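PDB 4H0N: DNMT2 from Spodoptera frugiperda, which probably methylates a cytosine in the anticodon loop of tRNA(Asp), using S-adenosyl-L-methionine, and probably also cytosines in DNA. Local coordinates for residues Y101-L106 with N130-K135; I73-P78 with N97-L102; Y114-N119 with Y163-R168. The protein carries 3 engineered substitutions. All coordinates share one frame; numbering follows the deposited sequence.

How the contacts relate
From the N terminus, strand 72-75 comes first, and contact 2 closes the loop that runs from its end to the start of helix 99-105. Contact 1 starts on that same helix, sharing Tyr101 and Leu102, and reaches forward to helix 127-138. Before it closes, strand 114-119 has opened contact 3, which closes only at 163-168, so contacts 1 and 3 cross, whereas contacts 2 and 3 follow in series. Strands 72-75 and 114-119 are parallel neighbours joined by backbone hydrogen bonds. Together the three contacts tie two helices and three adjacent strands into one half of a Rossmann-like methyltransferase domain, with Phe132 touching Phe99, Met117 and Cys164.

Contact 1. Residues Y101-L106 with N130-K135; sequences YLIGIL and NLFIDK. With CA (calcium ion), chain F.
Helix segments 101-105 and 130-135 run nearly parallel, their axes crossing at 20° with a closest approach of 9.7 Å, and Ile103 stands opposite Phe132. Ile103 and Lys135 carry most of the contact. The two branches of Ile103 divide the work. Its CD1 rests 3.8 Å from CB of Phe132 while CG1 comes to the edge of the Phe132 ring; CG2 meets CB of Lys135 at 3.7 Å and, more loosely, CD2 of Leu131 at 4.1 Å. The two helices lie on the same face of the central sheet of a class I, Rossmann-like methyltransferase fold, helix 99-105 forming the beta-alpha-beta crossover between strands 72-75 and 114-119. The Phe132 ring packs on Met117 and Cys164 of that sheet. Lys135 leaves its helix with CG anti to the backbone N (chi1 -164°), and bends at chi2 and chi4 carry the chain obliquely over Ile103. Its CG also passes 4.0 Å from CB of Leu106, the two side chains running alongside in opposing senses. At the tip, NZ donates to Ile103 O at 3.1 Å, lying in the carbonyl plane with a C=O...N angle of 153°. The carbonyl of Gly104 is close as well but badly angled for a bond; its O instead binds the calcium ion at 2.9 Å, together with Asp107, whose OD1 also takes a weak hydrogen bond from Lys135 NZ. The ammonium thus sits among backbone carbonyl oxygens and beside Asp107, which would probably favour its positive charge, although the nearby calcium would oppose it. An alanine in place of Lys135 would keep the CB contact with Ile103 but lose the rest of the chain and the ammonium, and would probably weaken the hold on Ile103 O and Leu106.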
loop_
_atom_site.group_PDB
_atom_site.type_symbol
_atom_site.label_atom_id
_atom_site.label_comp_id
_atom_site.label_asym_id
_atom_site.label_seq_id
_atom_site.Cartn_x
_atom_site.Cartn_y
_atom_site.Cartn_z
ATOM N N TYR A 101 -8.111 5.595 18.895
ATOM C CA TYR A 101 -7.366 5.254 20.093
ATOM C C TYR A 101 -5.969 5.866 20.075
ATOM O O TYR A 101 -5.467 6.309 21.109
ATOM C CB TYR A 101 -7.265 3.742 20.252
ATOM C CG TYR A 101 -6.409 3.329 21.420
ATOM C CD1 TYR A 101 -5.134 2.807 21.226
ATOM C CD2 TYR A 101 -6.869 3.481 22.725
ATOM C CE1 TYR A 101 -4.352 2.429 22.297
ATOM C CE2 TYR A 101 -6.089 3.108 23.804
ATOM C CZ TYR A 101 -4.833 2.580 23.585
ATOM O OH TYR A 101 -4.058 2.208 24.657
ATOM N N LEU A 102 -5.347 5.888 18.899
ATOM C CA LEU A 102 -4.006 6.450 18.757
ATOM C C LEU A 102 -4.001 7.949 19.011
ATOM O O LEU A 102 -3.204 8.443 19.809
ATOM C CB LEU A 102 -3.430 6.145 17.374
ATOM C CG LEU A 102 -3.206 4.661 17.084
ATOM C CD1 LEU A 102 -2.483 4.476 15.762
ATOM C CD2 LEU A 102 -2.445 3.987 18.220
ATOM N N ILE A 103 -4.893 8.661 18.328
ATOM C CA ILE A 103 -5.054 10.098 18.513
ATOM C C ILE A 103 -5.181 10.438 19.990
ATOM O O ILE A 103 -4.610 11.420 20.471
ATOM C CB ILE A 103 -6.298 10.615 17.771
ATOM C CG1 ILE A 103 -6.139 10.402 16.262
ATOM C CG2 ILE A 103 -6.550 12.081 18.093
ATOM C CD1 ILE A 103 -7.362 10.783 15.451
ATOM N N GLY A 104 -5.923 9.602 20.709
ATOM C CA GLY A 104 -6.075 9.755 22.140
ATOM C C GLY A 104 -4.746 9.694 22.861
ATOM O O GLY A 104 -4.355 10.666 23.491
ATOM N N ILE A 105 -4.039 8.573 22.738
ATOM C CA ILE A 105 -2.839 8.330 23.530
ATOM C C ILE A 105 -1.610 9.109 23.087
ATOM O O ILE A 105 -0.518 8.853 23.584
ATOM C CB ILE A 105 -2.436 6.837 23.545
ATOM C CG1 ILE A 105 -2.121 6.353 22.130
ATOM C CG2 ILE A 105 -3.509 5.987 24.208
ATOM C CD1 ILE A 105 -1.346 5.057 22.096
ATOM N N LEU A 106 -1.768 10.049 22.164
ATOM C CA LEU A 106 -0.606 10.760 21.638
ATOM C C LEU A 106 0.099 11.639 22.681
ATOM O O LEU A 106 1.328 11.691 22.735
ATOM C CB LEU A 106 -0.983 11.580 20.402
ATOM C CG LEU A 106 0.201 12.034 19.544
ATOM C CD1 LEU A 106 1.155 10.875 19.249
ATOM C CD2 LEU A 106 -0.307 12.651 18.253
ATOM N N ASN A 130 -8.975 15.966 10.521
ATOM C CA ASN A 130 -8.998 17.249 11.216
ATOM C C ASN A 130 -8.679 17.103 12.699
ATOM O O ASN A 130 -7.989 17.938 13.278
ATOM C CB ASN A 130 -10.338 17.955 11.026
ATOM C CG ASN A 130 -10.561 18.404 9.593
ATOM O OD1 ASN A 130 -9.636 18.411 8.780
ATOM N ND2 ASN A 130 -11.791 18.789 9.280
ATOM N N LEU A 131 -9.177 16.032 13.305
ATOM C CA LEU A 131 -8.913 15.759 14.707
ATOM C C LEU A 131 -7.466 15.358 14.885
ATOM O O LEU A 131 -6.799 15.808 15.814
ATOM C CB LEU A 131 -9.796 14.624 15.210
ATOM C CG LEU A 131 -9.785 14.467 16.729
ATOM C CD1 LEU A 131 -10.549 15.621 17.358
ATOM C CD2 LEU A 131 -10.368 13.132 17.146
ATOM N N PHE A 132 -6.992 14.500 13.990
ATOM C CA PHE A 132 -5.642 13.966 14.083
ATOM C C PHE A 132 -4.580 15.054 13.989
ATOM O O PHE A 132 -3.612 15.053 14.745
ATOM C CB PHE A 132 -5.410 12.913 13.005
ATOM C CG PHE A 132 -3.969 12.604 12.778
ATOM C CD1 PHE A 132 -3.256 11.850 13.696
ATOM C CD2 PHE A 132 -3.318 13.076 11.649
ATOM C CE1 PHE A 132 -1.920 11.568 13.490
ATOM C CE2 PHE A 132 -1.984 12.801 11.439
ATOM C CZ PHE A 132 -1.283 12.046 12.357
ATOM N N ILE A 133 -4.766 15.978 13.056
ATOM C CA ILE A 133 -3.852 17.100 12.893
ATOM C C ILE A 133 -3.908 17.986 14.128
ATOM O O ILE A 133 -2.889 18.489 14.610
ATOM C CB ILE A 133 -4.223 17.939 11.647
ATOM C CG1 ILE A 133 -3.917 17.156 10.364
ATOM C CG2 ILE A 133 -3.516 19.292 11.659
ATOM C CD1 ILE A 133 -2.531 16.528 10.323
ATOM N N ASP A 134 -5.122 18.161 14.635
ATOM C CA ASP A 134 -5.372 18.970 15.816
ATOM C C ASP A 134 -4.649 18.418 17.041
ATOM O O ASP A 134 -4.201 19.176 17.899
ATOM C CB ASP A 134 -6.868 19.020 16.091
ATOM C CG ASP A 134 -7.211 19.920 17.243
ATOM O OD1 ASP A 134 -7.505 21.107 16.985
ATOM O OD2 ASP A 134 -7.182 19.444 18.400
ATOM N N LYS A 135 -4.543 17.095 17.121
ATOM C CA LYS A 135 -3.847 16.470 18.233
ATOM C C LYS A 135 -2.342 16.643 18.080
ATOM O O LYS A 135 -1.618 16.718 19.069
ATOM C CB LYS A 135 -4.204 14.985 18.353
ATOM C CG LYS A 135 -3.816 14.372 19.694
ATOM C CD LYS A 135 -4.522 15.111 20.823
ATOM C CE LYS A 135 -3.890 14.853 22.183
ATOM N NZ LYS A 135 -4.147 13.482 22.695
HETATM CA CA CA F . -4.856 11.539 26.189
#

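Contact 2. Residues I73-P78 with N97-L102; sequences ILMSPP and NSFLYL. With SAH (S-adenosyl-L-homocysteine), chain E.
Two torsions bring the central pair together: Met75 has CG between its backbone N and carbonyl carbon (chi1 59°) and is extended beyond it, while the CG of Phe99 is anti to the backbone N (chi1 -165°), which turns the ring toward the strand. The result is a Met-aromatic contact at the C-terminal end of strand 72-75 in a Rossmann-like fold, where the strand gives way to the Pro-Pro-Cys loop of the C5-methyltransferases, whose Cys79 is probably the catalytic residue. SD of Met75 lies in the plane of the Phe99 ring, at its edge, 5.3 Å from the centroid, and the thioether chain runs roughly perpendicular to the Phe99 side chain. The methyl continues along that edge, CE being 3.8 Å from CE1 of Phe99. Leu102, one turn further along the helix, meets the thioether tip to tip, its CD1 3.7 Å from SD of Met75. Pro77 completes the apolar patch, crossing Phe99 obliquely with CG 3.5 Å from CD1 of the ring. This packing joins the loop after strand 72-75 to the 97-102 segment, and both present polar atoms to the cofactor product. Ser76 points away from the helix, and its OG accepts a hydrogen bond from the amino N of S-adenosyl-L-homocysteine at 2.6 Å. Between the two serines, Pro78 lays its ring by the nucleoside, CG being 3.7 Å from C8 of the adenine. At the purine's far end, the exocyclic N6 gives Ser98 OG a weak hydrogen bond of 2.9 Å, bent to 122° at the hydrogen.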
loop_
_atom_site.group_PDB
_atom_site.type_symbol
_atom_site.label_atom_id
_atom_site.label_comp_id
_atom_site.label_asym_id
_atom_site.label_seq_id
_atom_site.Cartn_x
_atom_site.Cartn_y
_atom_site.Cartn_z
ATOM N N ILE A 73 7.148 6.129 14.960
ATOM C CA ILE A 73 5.987 5.302 14.642
ATOM C C ILE A 73 5.697 5.283 13.135
ATOM O O ILE A 73 5.586 6.334 12.500
ATOM C CB ILE A 73 4.732 5.760 15.431
ATOM C CG1 ILE A 73 4.933 5.531 16.932
ATOM C CG2 ILE A 73 3.492 5.023 14.953
ATOM C CD1 ILE A 73 3.803 6.047 17.785
ATOM N N LEU A 74 5.603 4.080 12.572
ATOM C CA LEU A 74 5.204 3.888 11.178
ATOM C C LEU A 74 3.854 3.185 11.146
ATOM O O LEU A 74 3.691 2.107 11.717
ATOM C CB LEU A 74 6.242 3.061 10.422
ATOM C CG LEU A 74 7.650 3.645 10.367
ATOM C CD1 LEU A 74 8.543 2.746 9.538
ATOM C CD2 LEU A 74 7.628 5.059 9.807
ATOM N N MET A 75 2.881 3.790 10.482
ATOM C CA MET A 75 1.531 3.267 10.566
ATOM C C MET A 75 0.685 3.487 9.323
ATOM O O MET A 75 0.710 4.553 8.719
ATOM C CB MET A 75 0.828 3.867 11.780
ATOM C CG MET A 75 0.740 5.375 11.767
ATOM S SD MET A 75 -0.197 5.960 13.190
ATOM C CE MET A 75 -0.201 7.724 12.900
ATOM N N SER A 76 -0.076 2.466 8.951
ATOM C CA SER A 76 -1.042 2.602 7.872
ATOM C C SER A 76 -2.399 2.038 8.286
ATOM O O SER A 76 -2.790 0.961 7.841
ATOM C CB SER A 76 -0.530 1.930 6.590
ATOM O OG SER A 76 0.045 0.666 6.863
ATOM N N PRO A 77 -3.120 2.778 9.146
ATOM C CA PRO A 77 -4.424 2.349 9.661
ATOM C C PRO A 77 -5.470 2.238 8.556
ATOM O O PRO A 77 -5.633 3.169 7.768
ATOM C CB PRO A 77 -4.796 3.463 10.644
ATOM C CG PRO A 77 -4.027 4.652 10.187
ATOM C CD PRO A 77 -2.743 4.114 9.641
ATOM N N PRO A 78 -6.179 1.101 8.504
ATOM C CA PRO A 78 -7.165 0.814 7.462
ATOM C C PRO A 78 -8.416 1.663 7.624
ATOM O O PRO A 78 -8.678 2.172 8.715
ATOM C CB PRO A 78 -7.509 -0.649 7.723
ATOM C CG PRO A 78 -7.325 -0.802 9.191
ATOM C CD PRO A 78 -6.126 0.030 9.516
ATOM N N ASN A 97 -12.804 0.589 13.475
ATOM C CA ASN A 97 -11.675 1.495 13.381
ATOM C C ASN A 97 -10.984 1.707 14.725
ATOM O O ASN A 97 -11.626 1.940 15.749
ATOM C CB ASN A 97 -12.106 2.822 12.764
ATOM C CG ASN A 97 -11.068 3.383 11.827
ATOM O OD1 ASN A 97 -9.872 3.126 11.979
ATOM N ND2 ASN A 97 -11.515 4.150 10.842
ATOM N N SER A 98 -9.662 1.614 14.699
ATOM C CA SER A 98 -8.858 1.615 15.906
ATOM C C SER A 98 -8.069 2.908 16.031
ATOM O O SER A 98 -7.462 3.174 17.065
ATOM C CB SER A 98 -7.902 0.423 15.864
ATOM O OG SER A 98 -8.444 -0.618 15.060
ATOM N N PHE A 99 -8.095 3.712 14.972
ATOM C CA PHE A 99 -7.244 4.896 14.859
ATOM C C PHE A 99 -7.526 5.962 15.914
ATOM O O PHE A 99 -6.606 6.642 16.382
ATOM C CB PHE A 99 -7.365 5.502 13.460
ATOM C CG PHE A 99 -6.281 6.484 13.134
ATOM C CD1 PHE A 99 -4.949 6.116 13.231
ATOM C CD2 PHE A 99 -6.587 7.772 12.723
ATOM C CE1 PHE A 99 -3.940 7.018 12.934
ATOM C CE2 PHE A 99 -5.582 8.678 12.425
ATOM C CZ PHE A 99 -4.258 8.301 12.532
ATOM N N LEU A 100 -8.796 6.108 16.280
ATOM C CA LEU A 100 -9.193 7.073 17.299
ATOM C C LEU A 100 -8.455 6.849 18.617
ATOM O O LEU A 100 -8.208 7.794 19.366
ATOM C CB LEU A 100 -10.703 7.022 17.537
ATOM C CG LEU A 100 -11.558 7.797 16.538
ATOM C CD1 LEU A 100 -12.981 7.923 17.051
ATOM C CD2 LEU A 100 -10.959 9.168 16.261
ATOM N N TYR A 101 -8.111 5.595 18.895
ATOM C CA TYR A 101 -7.366 5.254 20.093
ATOM C C TYR A 101 -5.969 5.866 20.075
ATOM O O TYR A 101 -5.467 6.309 21.109
ATOM C CB TYR A 101 -7.265 3.742 20.252
ATOM C CG TYR A 101 -6.409 3.329 21.420
ATOM C CD1 TYR A 101 -5.134 2.807 21.226
ATOM C CD2 TYR A 101 -6.869 3.481 22.725
ATOM C CE1 TYR A 101 -4.352 2.429 22.297
ATOM C CE2 TYR A 101 -6.089 3.108 23.804
ATOM C CZ TYR A 101 -4.833 2.580 23.585
ATOM O OH TYR A 101 -4.058 2.208 24.657
ATOM N N LEU A 102 -5.347 5.888 18.899
ATOM C CA LEU A 102 -4.006 6.450 18.757
ATOM C C LEU A 102 -4.001 7.949 19.011
ATOM O O LEU A 102 -3.204 8.443 19.809
ATOM C CB LEU A 102 -3.430 6.145 17.374
ATOM C CG LEU A 102 -3.206 4.661 17.084
ATOM C CD1 LEU A 102 -2.483 4.476 15.762
ATOM C CD2 LEU A 102 -2.445 3.987 18.220
HETATM N N SAH E . 0.911 -1.390 5.493
HETATM C CA SAH E . 0.722 -2.809 5.776
HETATM C CB SAH E . -0.743 -3.175 6.042
HETATM C CG SAH E . -1.796 -2.073 5.950
HETATM S SD SAH E . -3.453 -2.766 5.693
HETATM C C SAH E . 1.339 -3.699 4.692
HETATM O O SAH E . 0.803 -4.753 4.345
HETATM O OXT SAH E . 2.397 -3.396 4.143
HETATM C "C5'" SAH E . -3.883 -2.646 7.450
HETATM C "C4'" SAH E . -3.614 -3.920 8.253
HETATM O "O4'" SAH E . -3.733 -3.636 9.634
HETATM C "C3'" SAH E . -4.585 -5.056 7.958
HETATM O "O3'" SAH E . -3.904 -6.107 7.307
HETATM C "C2'" SAH E . -5.105 -5.520 9.310
HETATM O "O2'" SAH E . -4.869 -6.895 9.508
HETATM C "C1'" SAH E . -4.319 -4.718 10.331
HETATM N N9 SAH E . -5.182 -4.218 11.421
HETATM C C8 SAH E . -6.449 -3.703 11.305
HETATM N N7 SAH E . -6.890 -3.357 12.537
HETATM C C5 SAH E . -5.926 -3.644 13.441
HETATM C C6 SAH E . -5.856 -3.494 14.822
HETATM N N6 SAH E . -6.880 -2.980 15.496
HETATM N N1 SAH E . -4.713 -3.885 15.491
HETATM C C2 SAH E . -3.651 -4.421 14.790
HETATM N N3 SAH E . -3.728 -4.568 13.420
HETATM C C4 SAH E . -4.847 -4.187 12.754
#

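Contact 3. Residues Y114-N119 with Y163-R168; sequences YILMEN and YCTARR
Four backbone hydrogen bonds, two in each of the hydrogen-bonded pairs Ile115-Ala166 and Met117-Cys164, join the antiparallel strands 114-119 and 163-168. In the first pair, Ile115 N gives a nearly straight bond (173°) to Ala166 O at 2.8 Å, although this donor stands above the carbonyl plane; the return bond from Ala166 N to Ile115 O comes in the plane. Met117 and Cys164 form a second such pair, Met117 N lying 3.1 Å from Cys164 O. Among the polar side chains, Arg167 spends NH1 on Leu331 O, so its meeting with Tyr114 is one of packing: the two run alongside each other in the same sense, with NH1 of Arg167 in the plane of the Tyr114 ring, 3.7 Å from CE2, and that carbon over one face of the guanidinium. The planes stand 76° apart. At the other end, Glu118 extends alongside Tyr163 and puts CG 3.5 Å from CE1 of the ring, while its carboxylate forms a long, weak ion pair with Arg161. Between these two ends, on the same face, Leu116 CD1 touches Thr165 CG2 at 4.0 Å. On the reverse face Met117 bends at chi3 (43°), bringing CE to 3.8 Å from CB of Cys164. Strand 161-168 is the antiparallel insertion of the class I methyltransferase sheet, order 3-2-1-4-5-7-6, flanked by strands 114-119 and 141-148. Helix 321-332 covers the face of Leu116, Tyr163 and Thr165, helices 99-105 and 127-138 pack on the face of Ile115, Met117 and Cys164, and strand 72-75 borders 114-119 in parallel.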
loop_
_atom_site.group_PDB
_atom_site.type_symbol
_atom_site.label_atom_id
_atom_site.label_comp_id
_atom_site.label_asym_id
_atom_site.label_seq_id
_atom_site.Cartn_x
_atom_site.Cartn_y
_atom_site.Cartn_z
ATOM N N TYR A 114 9.123 10.947 15.833
ATOM C CA TYR A 114 8.791 10.964 14.424
ATOM C C TYR A 114 7.611 10.051 14.132
ATOM O O TYR A 114 7.581 8.904 14.566
ATOM C CB TYR A 114 9.996 10.523 13.600
ATOM C CG TYR A 114 11.292 11.197 13.982
ATOM C CD1 TYR A 114 12.144 10.623 14.920
ATOM C CD2 TYR A 114 11.678 12.396 13.393
ATOM C CE1 TYR A 114 13.340 11.228 15.267
ATOM C CE2 TYR A 114 12.872 13.008 13.733
ATOM C CZ TYR A 114 13.699 12.421 14.671
ATOM O OH TYR A 114 14.887 13.031 15.016
ATOM N N ILE A 115 6.642 10.564 13.389
ATOM C CA ILE A 115 5.492 9.766 12.989
ATOM C C ILE A 115 5.337 9.851 11.484
ATOM O O ILE A 115 5.397 10.939 10.915
ATOM C CB ILE A 115 4.195 10.285 13.641
ATOM C CG1 ILE A 115 4.278 10.188 15.163
ATOM C CG2 ILE A 115 2.999 9.504 13.154
ATOM C CD1 ILE A 115 3.058 10.750 15.874
ATOM N N LEU A 116 5.162 8.702 10.836
ATOM C CA LEU A 116 4.778 8.665 9.424
ATOM C C LEU A 116 3.539 7.805 9.256
ATOM O O LEU A 116 3.536 6.637 9.640
ATOM C CB LEU A 116 5.910 8.124 8.543
ATOM C CG LEU A 116 5.695 8.198 7.023
ATOM C CD1 LEU A 116 7.032 8.384 6.329
ATOM C CD2 LEU A 116 4.979 6.966 6.468
ATOM N N MET A 117 2.493 8.381 8.672
ATOM C CA MET A 117 1.273 7.633 8.415
ATOM C C MET A 117 0.867 7.662 6.947
ATOM O O MET A 117 0.857 8.719 6.323
ATOM C CB MET A 117 0.129 8.170 9.272
ATOM C CG MET A 117 -1.236 7.606 8.904
ATOM S SD MET A 117 -2.610 8.627 9.468
ATOM C CE MET A 117 -2.002 10.258 9.057
ATOM N N GLU A 118 0.535 6.491 6.407
ATOM C CA GLU A 118 -0.142 6.392 5.116
ATOM C C GLU A 118 -1.652 6.231 5.335
ATOM O O GLU A 118 -2.085 5.654 6.330
ATOM C CB GLU A 118 0.393 5.212 4.298
ATOM C CG GLU A 118 -0.293 5.056 2.944
ATOM C CD GLU A 118 -0.015 3.724 2.280
ATOM O OE1 GLU A 118 1.173 3.393 2.082
ATOM O OE2 GLU A 118 -0.989 3.011 1.948
ATOM N N ASN A 119 -2.453 6.751 4.413
ATOM C CA ASN A 119 -3.897 6.654 4.535
ATOM C C ASN A 119 -4.561 6.629 3.164
ATOM O O ASN A 119 -3.881 6.724 2.149
ATOM C CB ASN A 119 -4.427 7.810 5.381
ATOM C CG ASN A 119 -5.431 7.356 6.418
ATOM O OD1 ASN A 119 -6.473 6.793 6.084
ATOM N ND2 ASN A 119 -5.114 7.583 7.685
ATOM N N TYR A 163 -0.492 11.033 2.855
ATOM C CA TYR A 163 0.629 10.851 3.772
ATOM C C TYR A 163 0.783 12.030 4.711
ATOM O O TYR A 163 0.517 13.174 4.345
ATOM C CB TYR A 163 1.938 10.655 3.017
ATOM C CG TYR A 163 1.967 9.420 2.158
ATOM C CD1 TYR A 163 2.349 8.194 2.688
ATOM C CD2 TYR A 163 1.616 9.478 0.813
ATOM C CE1 TYR A 163 2.386 7.060 1.899
ATOM C CE2 TYR A 163 1.644 8.348 0.020
ATOM C CZ TYR A 163 2.033 7.144 0.568
ATOM O OH TYR A 163 2.067 6.016 -0.214
ATOM N N CYS A 164 1.226 11.738 5.926
ATOM C CA CYS A 164 1.557 12.775 6.880
ATOM C C CYS A 164 2.890 12.458 7.547
ATOM O O CYS A 164 3.047 11.409 8.174
ATOM C CB CYS A 164 0.453 12.900 7.931
ATOM S SG CYS A 164 0.772 14.182 9.161
ATOM N N THR A 165 3.860 13.349 7.382
ATOM C CA THR A 165 5.121 13.236 8.105
ATOM C C THR A 165 5.090 14.207 9.280
ATOM O O THR A 165 5.211 15.415 9.097
ATOM C CB THR A 165 6.337 13.517 7.201
ATOM O OG1 THR A 165 6.099 14.699 6.428
ATOM C CG2 THR A 165 6.579 12.351 6.257
ATOM N N ALA A 166 4.896 13.672 10.482
ATOM C CA ALA A 166 4.765 14.490 11.683
ATOM C C ALA A 166 6.013 14.364 12.537
ATOM O O ALA A 166 6.610 13.293 12.630
ATOM C CB ALA A 166 3.535 14.091 12.469
ATOM N N ARG A 167 6.389 15.463 13.175
ATOM C CA ARG A 167 7.698 15.576 13.788
ATOM C C ARG A 167 7.653 16.550 14.972
ATOM O O ARG A 167 6.908 17.533 14.947
ATOM C CB ARG A 167 8.661 16.088 12.728
ATOM C CG ARG A 167 10.108 15.872 13.014
ATOM C CD ARG A 167 10.922 16.583 11.961
ATOM N NE ARG A 167 12.125 17.183 12.526
ATOM C CZ ARG A 167 13.356 16.773 12.256
ATOM N NH1 ARG A 167 13.552 15.767 11.412
ATOM N NH2 ARG A 167 14.389 17.378 12.822
ATOM N N ARG A 168 8.442 16.272 16.010
ATOM C CA ARG A 168 8.539 17.171 17.162
ATOM C C ARG A 168 9.246 18.461 16.774
ATOM O O ARG A 168 10.269 18.433 16.087
ATOM C CB ARG A 168 9.260 16.491 18.328
ATOM C CG ARG A 168 8.358 15.606 19.172
ATOM C CD ARG A 168 7.868 16.328 20.421
ATOM N NE ARG A 168 6.576 15.821 20.884
ATOM C CZ ARG A 168 6.386 14.632 21.453
ATOM N NH1 ARG A 168 7.407 13.803 21.630
ATOM N NH2 ARG A 168 5.172 14.266 21.843
#